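PDB 2BKL: prolyl endopeptidase from Myxococcus xanthus, which probably hydrolyses oligopeptides on the carboxyl side of proline, and less readily of alanine, as a serine protease. Local coordinates for residues V18-Y24 with H591-H597; L59-F63 with S664-S669; R78-F83 with V128-K133. All coordinates share one frame; numbering follows the deposited sequence.

Contact 1: V18-Y24 with H591-H597; sequences VQVADPY and HAYSPYH. With MES (2-(N-morpholino)-ethanesulfonic acid), chain D.
Tyr596 reaches across to Asp22, Pro23 and Tyr24 and makes the largest single share of this contact. With CG anti to the backbone N (chi1 172°), its ring leaves the short 3-10 turn toward the 18-24 segment. From CB outward, the first ring atom on one side, CD2, packs over a face of the neighbouring His597 ring. Farther along, CE2 lies 3.2 Å from Asp22 OD1, whereas on the other side CE1 is 4.1 Å from Tyr24 CD2. CZ is brushed by Pro23 CD. At the tip the hydroxyl is gripped twice: OH donates to Asp22 OD1 at 2.6 Å, on its anti side but tilted from the carboxylate plane, and accepts from Tyr24 N at 3.0 Å. These two bonds fix the hydroxyl's rotation. Asp22 has further ionic partners in Arg25 and Lys626, which would tend to keep it charged.

Val20 splits its two methyls between two imidazoles. CG2 sits over one face of the His591 ring, 4.2 Å from its centroid, while CG1 approaches His597 NE2 at 3.4 Å. His597 is held at its other nitrogen, ND1, by Ser594 OG, and one water connects its NE2 to Asp22 OD2, weakly on the aspartate side. The sulfonate of a MES molecule, probably from the crystallisation liquor, is lodged between the segments: His591 NE2 donates to O2S at 2.8 Å in a nearly straight bond (171°), and Ala21 N donates to O3S at 2.9 Å.

Strand 18-21 pairs with strand 12-15 as a small hairpin. It packs beside the end of helix 584-593, consistent with the prolyl oligopeptidase fold, in which the chain ahead of the propeller joins the C-terminal part to complete the alpha/beta-hydrolase domain.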
loop_
_atom_site.group_PDB
_atom_site.type_symbol
_atom_site.label_atom_id
_atom_site.label_comp_id
_atom_site.label_asym_id
_atom_site.label_seq_id
_atom_site.Cartn_x
_atom_site.Cartn_y
_atom_site.Cartn_z
ATOM N N VAL A 18 -8.227 13.560 31.412
ATOM C CA VAL A 18 -7.245 14.456 30.822
ATOM C C VAL A 18 -7.944 15.413 29.860
ATOM O O VAL A 18 -8.703 14.972 29.015
ATOM C CB VAL A 18 -6.199 13.652 30.002
ATOM C CG1 VAL A 18 -5.281 14.591 29.228
ATOM C CG2 VAL A 18 -5.393 12.736 30.908
ATOM N N GLN A 19 -7.650 16.707 29.974
ATOM C CA GLN A 19 -8.141 17.723 29.049
ATOM C C GLN A 19 -7.392 17.627 27.718
ATOM O O GLN A 19 -6.154 17.614 27.689
ATOM C CB GLN A 19 -7.943 19.126 29.625
ATOM C CG GLN A 19 -8.630 19.356 30.961
ATOM C CD GLN A 19 -10.127 19.238 30.861
ATOM O OE1 GLN A 19 -10.711 18.248 31.300
ATOM N NE2 GLN A 19 -10.762 20.246 30.270
ATOM N N VAL A 20 -8.149 17.536 26.638
ATOM C CA VAL A 20 -7.616 17.517 25.270
ATOM C C VAL A 20 -8.220 18.684 24.504
ATOM O O VAL A 20 -9.413 18.734 24.312
ATOM C CB VAL A 20 -7.952 16.200 24.560
ATOM C CG1 VAL A 20 -7.393 16.160 23.134
ATOM C CG2 VAL A 20 -7.430 15.023 25.358
ATOM N N ALA A 21 -7.376 19.593 24.033
ATOM C CA ALA A 21 -7.809 20.740 23.245
ATOM C C ALA A 21 -7.862 20.403 21.755
ATOM O O ALA A 21 -6.985 19.716 21.223
ATOM C CB ALA A 21 -6.894 21.923 23.499
ATOM N N ASP A 22 -8.870 20.946 21.078
ATOM C CA ASP A 22 -9.125 20.694 19.664
ATOM C C ASP A 22 -9.523 22.025 19.002
ATOM O O ASP A 22 -10.682 22.234 18.662
ATOM C CB ASP A 22 -10.200 19.622 19.511
ATOM C CG ASP A 22 -10.212 18.939 18.159
ATOM O OD1 ASP A 22 -9.719 19.499 17.137
ATOM O OD2 ASP A 22 -10.750 17.818 18.053
ATOM N N PRO A 23 -8.580 22.938 18.844
ATOM C CA PRO A 23 -8.927 24.287 18.377
ATOM C C PRO A 23 -9.549 24.347 17.006
ATOM O O PRO A 23 -10.322 25.270 16.723
ATOM C CB PRO A 23 -7.580 25.033 18.413
ATOM C CG PRO A 23 -6.554 23.989 18.487
ATOM C CD PRO A 23 -7.155 22.808 19.171
ATOM N N TYR A 24 -9.253 23.369 16.158
ATOM C CA TYR A 24 -9.721 23.376 14.782
ATOM C C TYR A 24 -10.754 22.276 14.509
ATOM O O TYR A 24 -10.959 21.892 13.380
ATOM C CB TYR A 24 -8.512 23.293 13.830
ATOM C CG TYR A 24 -7.572 24.427 14.076
ATOM C CD1 TYR A 24 -7.942 25.732 13.806
ATOM C CD2 TYR A 24 -6.338 24.215 14.680
ATOM C CE1 TYR A 24 -7.092 26.791 14.067
ATOM C CE2 TYR A 24 -5.492 25.271 14.967
ATOM C CZ TYR A 24 -5.872 26.566 14.645
ATOM O OH TYR A 24 -5.030 27.613 14.949
ATOM N N HIS A 591 -2.158 9.825 22.693
ATOM C CA HIS A 591 -2.102 11.237 23.002
ATOM C C HIS A 591 -0.666 11.688 23.101
ATOM O O HIS A 591 -0.366 12.806 22.721
ATOM C CB HIS A 591 -2.888 11.537 24.282
ATOM C CG HIS A 591 -3.122 12.997 24.529
ATOM N ND1 HIS A 591 -3.217 13.520 25.800
ATOM C CD2 HIS A 591 -3.326 14.031 23.678
ATOM C CE1 HIS A 591 -3.432 14.820 25.724
ATOM N NE2 HIS A 591 -3.529 15.157 24.450
ATOM N N ALA A 592 0.249 10.802 23.519
ATOM C CA ALA A 592 1.637 11.180 23.681
ATOM C C ALA A 592 2.320 11.506 22.361
ATOM O O ALA A 592 3.249 12.297 22.342
ATOM C CB ALA A 592 2.375 10.104 24.406
ATOM N N TYR A 593 1.883 10.885 21.270
ATOM C CA TYR A 593 2.485 11.176 19.958
ATOM C C TYR A 593 1.621 11.870 18.898
ATOM O O TYR A 593 2.169 12.331 17.913
ATOM C CB TYR A 593 3.157 9.938 19.349
ATOM C CG TYR A 593 2.243 8.806 18.852
ATOM C CD1 TYR A 593 1.551 8.924 17.650
ATOM C CD2 TYR A 593 2.142 7.601 19.535
ATOM C CE1 TYR A 593 0.784 7.884 17.159
ATOM C CE2 TYR A 593 1.378 6.569 19.069
ATOM C CZ TYR A 593 0.698 6.698 17.873
ATOM O OH TYR A 593 -0.042 5.642 17.381
ATOM N N SER A 594 0.305 11.917 19.100
ATOM C CA SER A 594 -0.703 12.476 18.161
ATOM C C SER A 594 -0.209 13.821 17.624
ATOM O O SER A 594 -0.114 14.784 18.391
ATOM C CB SER A 594 -2.009 12.656 18.903
ATOM O OG SER A 594 -2.999 13.250 18.065
ATOM N N PRO A 595 0.255 13.901 16.389
ATOM C CA PRO A 595 0.928 15.128 15.942
ATOM C C PRO A 595 0.096 16.399 16.102
ATOM O O PRO A 595 0.629 17.453 16.436
ATOM C CB PRO A 595 1.254 14.819 14.468
ATOM C CG PRO A 595 1.476 13.349 14.505
ATOM C CD PRO A 595 0.414 12.800 15.413
ATOM N N TYR A 596 -1.200 16.309 15.840
ATOM C CA TYR A 596 -2.095 17.457 15.932
ATOM C C TYR A 596 -2.090 18.073 17.321
ATOM O O TYR A 596 -2.308 19.270 17.447
ATOM C CB TYR A 596 -3.499 17.032 15.550
ATOM C CG TYR A 596 -4.567 18.069 15.783
ATOM C CD1 TYR A 596 -4.574 19.267 15.098
ATOM C CD2 TYR A 596 -5.576 17.838 16.690
ATOM C CE1 TYR A 596 -5.563 20.211 15.298
ATOM C CE2 TYR A 596 -6.575 18.794 16.914
ATOM C CZ TYR A 596 -6.557 19.955 16.198
ATOM O OH TYR A 596 -7.612 20.813 16.432
ATOM N N HIS A 597 -1.816 17.258 18.347
ATOM C CA HIS A 597 -1.796 17.708 19.740
ATOM C C HIS A 597 -0.415 18.089 20.242
ATOM O O HIS A 597 -0.244 18.365 21.438
ATOM C CB HIS A 597 -2.411 16.635 20.644
ATOM C CG HIS A 597 -3.816 16.334 20.290
ATOM N ND1 HIS A 597 -4.169 15.286 19.461
ATOM C CD2 HIS A 597 -4.970 16.955 20.637
ATOM C CE1 HIS A 597 -5.478 15.292 19.292
ATOM N NE2 HIS A 597 -5.995 16.287 20.007
HETATM O O1 MES D . 1.396 22.999 22.709
HETATM C C2 MES D . 0.686 22.156 21.775
HETATM C C3 MES D . -0.719 21.742 22.220
HETATM N N4 MES D . -0.745 21.461 23.661
HETATM C C5 MES D . 0.110 22.241 24.565
HETATM C C6 MES D . 0.614 23.461 23.801
HETATM C C7 MES D . -2.027 21.018 24.222
HETATM C C8 MES D . -2.548 19.766 23.489
HETATM S S MES D . -3.564 18.886 24.508
HETATM O O1S MES D . -2.754 18.369 25.634
HETATM O O2S MES D . -4.145 17.767 23.738
HETATM O O3S MES D . -4.617 19.838 24.974
HETATM O O HOH W 1 -8.750 16.060 19.094
#

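Contact 2: L59-F63 with S664-S669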
loop_
_atom_site.group_PDB
_atom_site.type_symbol
_atom_site.label_atom_id
_atom_site.label_comp_id
_atom_site.label_asym_id
_atom_site.label_seq_id
_atom_site.Cartn_x
_atom_site.Cartn_y
_atom_site.Cartn_z
ATOM N N LEU A 59 11.440 20.575 -14.877
ATOM C CA LEU A 59 10.947 19.390 -14.164
ATOM C C LEU A 59 9.780 18.797 -14.954
ATOM O O LEU A 59 9.737 17.596 -15.179
ATOM C CB LEU A 59 10.483 19.703 -12.735
ATOM C CG LEU A 59 11.541 19.836 -11.632
ATOM C CD1 LEU A 59 10.855 20.367 -10.393
ATOM C CD2 LEU A 59 12.236 18.535 -11.332
ATOM N N ALA A 60 8.851 19.638 -15.401
ATOM C CA ALA A 60 7.682 19.126 -16.113
ATOM C C ALA A 60 8.080 18.409 -17.396
ATOM O O ALA A 60 7.545 17.347 -17.687
ATOM C CB ALA A 60 6.694 20.214 -16.424
ATOM N N ALA A 61 9.046 18.957 -18.136
ATOM C CA ALA A 61 9.445 18.324 -19.395
ATOM C C ALA A 61 10.088 16.980 -19.081
ATOM O O ALA A 61 9.891 16.006 -19.798
ATOM C CB ALA A 61 10.408 19.203 -20.198
ATOM N N ARG A 62 10.866 16.926 -18.001
ATOM C CA ARG A 62 11.600 15.718 -17.679
ATOM C C ARG A 62 10.643 14.629 -17.170
ATOM O O ARG A 62 10.756 13.456 -17.556
ATOM C CB ARG A 62 12.691 16.018 -16.640
ATOM C CG ARG A 62 13.579 14.826 -16.272
ATOM C CD ARG A 62 14.240 14.116 -17.464
ATOM N NE ARG A 62 15.161 13.073 -17.016
ATOM C CZ ARG A 62 15.487 11.999 -17.734
ATOM N NH1 ARG A 62 14.990 11.815 -18.950
ATOM N NH2 ARG A 62 16.326 11.104 -17.224
ATOM N N PHE A 63 9.700 15.020 -16.318
ATOM C CA PHE A 63 8.709 14.067 -15.810
ATOM C C PHE A 63 7.797 13.575 -16.940
ATOM O O PHE A 63 7.354 12.436 -16.924
ATOM C CB PHE A 63 7.895 14.650 -14.655
ATOM C CG PHE A 63 8.666 14.815 -13.368
ATOM C CD1 PHE A 63 9.508 13.822 -12.909
ATOM C CD2 PHE A 63 8.535 15.963 -12.621
ATOM C CE1 PHE A 63 10.195 13.963 -11.698
ATOM C CE2 PHE A 63 9.238 16.115 -11.410
ATOM C CZ PHE A 63 10.067 15.114 -10.973
ATOM N N SER A 664 4.423 15.856 -8.989
ATOM C CA SER A 664 5.857 15.746 -8.827
ATOM C C SER A 664 6.529 17.086 -9.068
ATOM O O SER A 664 7.473 17.396 -8.373
ATOM C CB SER A 664 6.443 14.666 -9.755
ATOM O OG SER A 664 6.028 13.379 -9.305
ATOM N N VAL A 665 6.072 17.855 -10.060
ATOM C CA VAL A 665 6.609 19.183 -10.291
ATOM C C VAL A 665 6.435 20.018 -9.004
ATOM O O VAL A 665 7.340 20.722 -8.568
ATOM C CB VAL A 665 5.953 19.892 -11.518
ATOM C CG1 VAL A 665 6.411 21.338 -11.611
ATOM C CG2 VAL A 665 6.263 19.132 -12.828
ATOM N N ASP A 666 5.248 19.953 -8.425
ATOM C CA ASP A 666 4.950 20.686 -7.208
ATOM C C ASP A 666 5.840 20.251 -6.053
ATOM O O ASP A 666 6.405 21.095 -5.386
ATOM C CB ASP A 666 3.467 20.574 -6.869
ATOM C CG ASP A 666 2.590 21.450 -7.749
ATOM O OD1 ASP A 666 3.087 22.322 -8.503
ATOM O OD2 ASP A 666 1.350 21.348 -7.736
ATOM N N LEU A 667 5.961 18.955 -5.819
ATOM C CA LEU A 667 6.767 18.413 -4.740
ATOM C C LEU A 667 8.198 18.838 -4.863
ATOM O O LEU A 667 8.758 19.396 -3.925
ATOM C CB LEU A 667 6.671 16.877 -4.746
ATOM C CG LEU A 667 7.206 16.132 -3.514
ATOM C CD1 LEU A 667 6.589 14.702 -3.459
ATOM C CD2 LEU A 667 8.693 16.058 -3.470
ATOM N N TYR A 668 8.806 18.610 -6.025
ATOM C CA TYR A 668 10.243 18.831 -6.153
ATOM C C TYR A 668 10.565 20.317 -6.267
ATOM O O TYR A 668 11.602 20.752 -5.752
ATOM C CB TYR A 668 10.895 17.934 -7.248
ATOM C CG TYR A 668 10.995 16.490 -6.753
ATOM C CD1 TYR A 668 11.993 16.126 -5.869
ATOM C CD2 TYR A 668 10.092 15.507 -7.160
ATOM C CE1 TYR A 668 12.087 14.820 -5.370
ATOM C CE2 TYR A 668 10.191 14.178 -6.681
ATOM C CZ TYR A 668 11.203 13.855 -5.778
ATOM O OH TYR A 668 11.332 12.576 -5.244
ATOM N N SER A 669 9.678 21.127 -6.851
ATOM C CA SER A 669 9.896 22.567 -6.844
ATOM C C SER A 669 9.774 23.176 -5.422
ATOM O O SER A 669 10.555 24.050 -5.080
ATOM C CB SER A 669 9.059 23.277 -7.912
ATOM O OG SER A 669 7.684 23.344 -7.589
#
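The ring of Phe63 lies against Ser664, Val665 and Tyr668, presenting a different part of itself to each. Ser664 CB stands over one face, 3.8 Å from the ring centroid and 21° off the normal, a CH-pi contact. Val665 CG2 instead comes in at the ring edge, in its plane, 3.9 Å from Phe63 CD2. The far end, CZ, is 3.8 Å from Tyr668 CD2, and there the two aromatic side chains cross at about a right angle. Phe63 is swung into this place with CG anti to its carbonyl carbon (chi1 -71°), which lays the ring across the neighbouring helix.

Val665 CG2 has a second role: it presses on the backbone of helix 56-67, 3.6 Å from Ala60 CA, where the small alanine side chain permits close approach. Leu59 extends CD1 to the backbone of helix 657-674, nearest Ser669 N at 3.8 Å and close to Tyr668 CB. Ser669 turns its hydroxyl back along its own helix, OG donating to Val665 O at 2.8 Å, on the opposite face of that carbonyl from Ser669 N. No hydrogen bond joins the two segments. Replacing Phe63 with an alanine is likely to open a gap beside Ser664 CB and Val665 CG2 and leave the Tyr668 ring without its crossing neighbour.

The axes of the two short segments approach to 9.8 Å with their directions 131° apart, an oblique crossing about midway between perpendicular and antiparallel. Pro470 of helix 469-473 touches both Leu59 and Phe63, while Asp666 of helix 657-674 forms salt bridges to Arg56 on helix 56-67 and to Arg644 on strand 641-646 at the border of the catalytic sheet.

Contact 3: R78-F83 with V128-K133; sequences RNGRFF and VSWDGK
The guanidinium of Arg78 lies flat on the Trp130 indole, their centres 4.1 Å apart and their planes 14° from parallel. A bend at chi2 (-70°) folds the arginine over the ring, and NE adds a weak bond to Val128 O at 3.4 Å. Beside it Asn79 ND2 donates to Asp131 O at 2.9 Å, nearly straight (169°); the acceptor lies in the amide plane, but the donor stands above the carbonyl plane. Arg81 NH1 reaches Gly132 O at 3.0 Å, also from above the carbonyl plane. Deeper in, Val128 CG1 sits over a face of the Phe83 ring, 3.7 Å from its centroid, and Gly132 O meets that ring's edge.

Two turns set up this first shell. A type I' turn from Arg78 to Arg81 faces a type I turn from Ser129 to Gly132, and a side chain on Gly132 would collide with Arg78 O. Asp131 OD1 closes an Asx turn with Lys133 N at 2.9 Å and takes a second bond from Ser129 OG.

Farther out, Trp130 NE1 is bound by Trp175 O, and Asp155 pairs with Arg81, which may offset the nearness of Lys133. Such packing of one blade's hairpin turn against a loop of the next is characteristic of the beta-propeller.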
loop_
_atom_site.group_PDB
_atom_site.type_symbol
_atom_site.label_atom_id
_atom_site.label_comp_id
_atom_site.label_asym_id
_atom_site.label_seq_id
_atom_site.Cartn_x
_atom_site.Cartn_y
_atom_site.Cartn_z
ATOM N N ARG A 78 -5.577 -18.213 -18.879
ATOM C CA ARG A 78 -6.807 -18.960 -18.668
ATOM C C ARG A 78 -7.239 -19.590 -19.951
ATOM O O ARG A 78 -7.521 -18.871 -20.923
ATOM C CB ARG A 78 -7.923 -18.010 -18.205
ATOM C CG ARG A 78 -7.661 -17.249 -16.901
ATOM C CD ARG A 78 -7.687 -18.116 -15.691
ATOM N NE ARG A 78 -7.691 -17.352 -14.435
ATOM C CZ ARG A 78 -6.617 -17.055 -13.731
ATOM N NH1 ARG A 78 -5.400 -17.373 -14.163
ATOM N NH2 ARG A 78 -6.765 -16.376 -12.590
ATOM N N ASN A 79 -7.281 -20.918 -19.990
ATOM C CA ASN A 79 -7.815 -21.652 -21.130
ATOM C C ASN A 79 -7.208 -21.220 -22.471
ATOM O O ASN A 79 -7.925 -21.056 -23.466
ATOM C CB ASN A 79 -9.342 -21.529 -21.128
ATOM C CG ASN A 79 -10.040 -22.543 -22.037
ATOM O OD1 ASN A 79 -9.472 -23.590 -22.401
ATOM N ND2 ASN A 79 -11.276 -22.230 -22.410
ATOM N N GLY A 80 -5.892 -21.062 -22.495
ATOM C CA GLY A 80 -5.179 -20.745 -23.721
ATOM C C GLY A 80 -5.117 -19.266 -24.078
ATOM O O GLY A 80 -4.445 -18.891 -25.035
ATOM N N ARG A 81 -5.781 -18.431 -23.289
ATOM C CA ARG A 81 -5.780 -16.987 -23.489
ATOM C C ARG A 81 -4.911 -16.310 -22.453
ATOM O O ARG A 81 -4.660 -16.838 -21.368
ATOM C CB ARG A 81 -7.193 -16.454 -23.370
ATOM C CG ARG A 81 -8.087 -16.913 -24.490
ATOM C CD ARG A 81 -9.483 -16.408 -24.408
ATOM N NE ARG A 81 -10.183 -16.727 -25.637
ATOM C CZ ARG A 81 -11.446 -16.426 -25.868
ATOM N NH1 ARG A 81 -12.199 -15.803 -24.972
ATOM N NH2 ARG A 81 -11.973 -16.753 -27.035
ATOM N N PHE A 82 -4.391 -15.148 -22.799
ATOM C CA PHE A 82 -3.550 -14.360 -21.952
ATOM C C PHE A 82 -4.198 -13.017 -21.740
ATOM O O PHE A 82 -4.714 -12.425 -22.691
ATOM C CB PHE A 82 -2.180 -14.134 -22.612
ATOM C CG PHE A 82 -1.322 -15.349 -22.674
ATOM C CD1 PHE A 82 -1.600 -16.358 -23.575
ATOM C CD2 PHE A 82 -0.193 -15.453 -21.880
ATOM C CE1 PHE A 82 -0.785 -17.491 -23.658
ATOM C CE2 PHE A 82 0.626 -16.571 -21.970
ATOM C CZ PHE A 82 0.311 -17.590 -22.850
ATOM N N PHE A 83 -4.143 -12.528 -20.513
ATOM C CA PHE A 83 -4.759 -11.271 -20.114
ATOM C C PHE A 83 -3.741 -10.461 -19.346
ATOM O O PHE A 83 -3.081 -10.978 -18.443
ATOM C CB PHE A 83 -5.966 -11.512 -19.202
ATOM C CG PHE A 83 -7.072 -12.288 -19.853
ATOM C CD1 PHE A 83 -6.998 -13.661 -20.000
ATOM C CD2 PHE A 83 -8.170 -11.643 -20.382
ATOM C CE1 PHE A 83 -8.017 -14.363 -20.638
ATOM C CE2 PHE A 83 -9.185 -12.363 -21.006
ATOM C CZ PHE A 83 -9.097 -13.690 -21.122
ATOM N N VAL A 128 -10.244 -12.976 -14.176
ATOM C CA VAL A 128 -10.678 -13.669 -15.368
ATOM C C VAL A 128 -11.268 -15.019 -14.982
ATOM O O VAL A 128 -10.712 -15.758 -14.148
ATOM C CB VAL A 128 -9.491 -13.890 -16.330
ATOM C CG1 VAL A 128 -9.985 -14.435 -17.680
ATOM C CG2 VAL A 128 -8.695 -12.605 -16.502
ATOM N N SER A 129 -12.362 -15.407 -15.615
ATOM C CA SER A 129 -12.964 -16.722 -15.397
ATOM C C SER A 129 -12.022 -17.809 -15.934
ATOM O O SER A 129 -11.171 -17.568 -16.781
ATOM C CB SER A 129 -14.340 -16.794 -16.053
ATOM O OG SER A 129 -14.238 -16.699 -17.465
ATOM N N TRP A 130 -12.166 -19.019 -15.393
ATOM C CA TRP A 130 -11.262 -20.113 -15.724
ATOM C C TRP A 130 -11.347 -20.520 -17.184
ATOM O O TRP A 130 -10.358 -21.002 -17.724
ATOM C CB TRP A 130 -11.470 -21.320 -14.780
ATOM C CG TRP A 130 -11.111 -20.924 -13.394
ATOM C CD1 TRP A 130 -11.971 -20.629 -12.371
ATOM C CD2 TRP A 130 -9.805 -20.617 -12.904
ATOM N NE1 TRP A 130 -11.273 -20.198 -11.274
ATOM C CE2 TRP A 130 -9.940 -20.164 -11.570
ATOM C CE3 TRP A 130 -8.517 -20.669 -13.458
ATOM C CZ2 TRP A 130 -8.842 -19.790 -10.774
ATOM C CZ3 TRP A 130 -7.439 -20.294 -12.676
ATOM C CH2 TRP A 130 -7.601 -19.854 -11.353
ATOM N N ASP A 131 -12.494 -20.291 -17.826
ATOM C CA ASP A 131 -12.655 -20.586 -19.245
ATOM C C ASP A 131 -12.137 -19.486 -20.181
ATOM O O ASP A 131 -12.163 -19.640 -21.412
ATOM C CB ASP A 131 -14.106 -20.979 -19.581
ATOM C CG ASP A 131 -15.098 -19.866 -19.423
ATOM O OD1 ASP A 131 -14.691 -18.741 -19.057
ATOM O OD2 ASP A 131 -16.328 -20.037 -19.634
ATOM N N GLY A 132 -11.682 -18.380 -19.604
ATOM C CA GLY A 132 -11.159 -17.250 -20.372
ATOM C C GLY A 132 -12.227 -16.487 -21.125
ATOM O O GLY A 132 -11.871 -15.675 -21.984
ATOM N N LYS A 133 -13.495 -16.687 -20.773
ATOM C CA LYS A 133 -14.606 -16.067 -21.526
ATOM C C LYS A 133 -15.202 -14.820 -20.858
ATOM O O LYS A 133 -15.932 -14.076 -21.531
ATOM C CB LYS A 133 -15.735 -17.050 -21.770
ATOM C CG LYS A 133 -15.324 -18.369 -22.414
ATOM C CD LYS A 133 -14.867 -18.253 -23.818
ATOM C CE LYS A 133 -14.702 -19.685 -24.420
ATOM N NZ LYS A 133 -13.802 -19.718 -25.578
#

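In the fold
Contacts 1 and 2 both fasten the N-terminal part of the chain to the C-terminal alpha/beta-hydrolase region, at places whose centres are about 35 Å apart and whose nearest atoms are about 19 Å apart. Their segments alternate along the chain. Contact 3 is nested inside both loops and belongs to the propeller: its centre lies about 54 Å from that of contact 1, on the opposite side of the chain's centre, and about 41 Å from that of contact 2. None of their residues lines the pocket of the bound benzyloxycarbonyl-alanyl-proline, where Ser533 and His651, probably members of the catalytic triad, meet the ligand together with propeller residues such as Lys169 and Trp249.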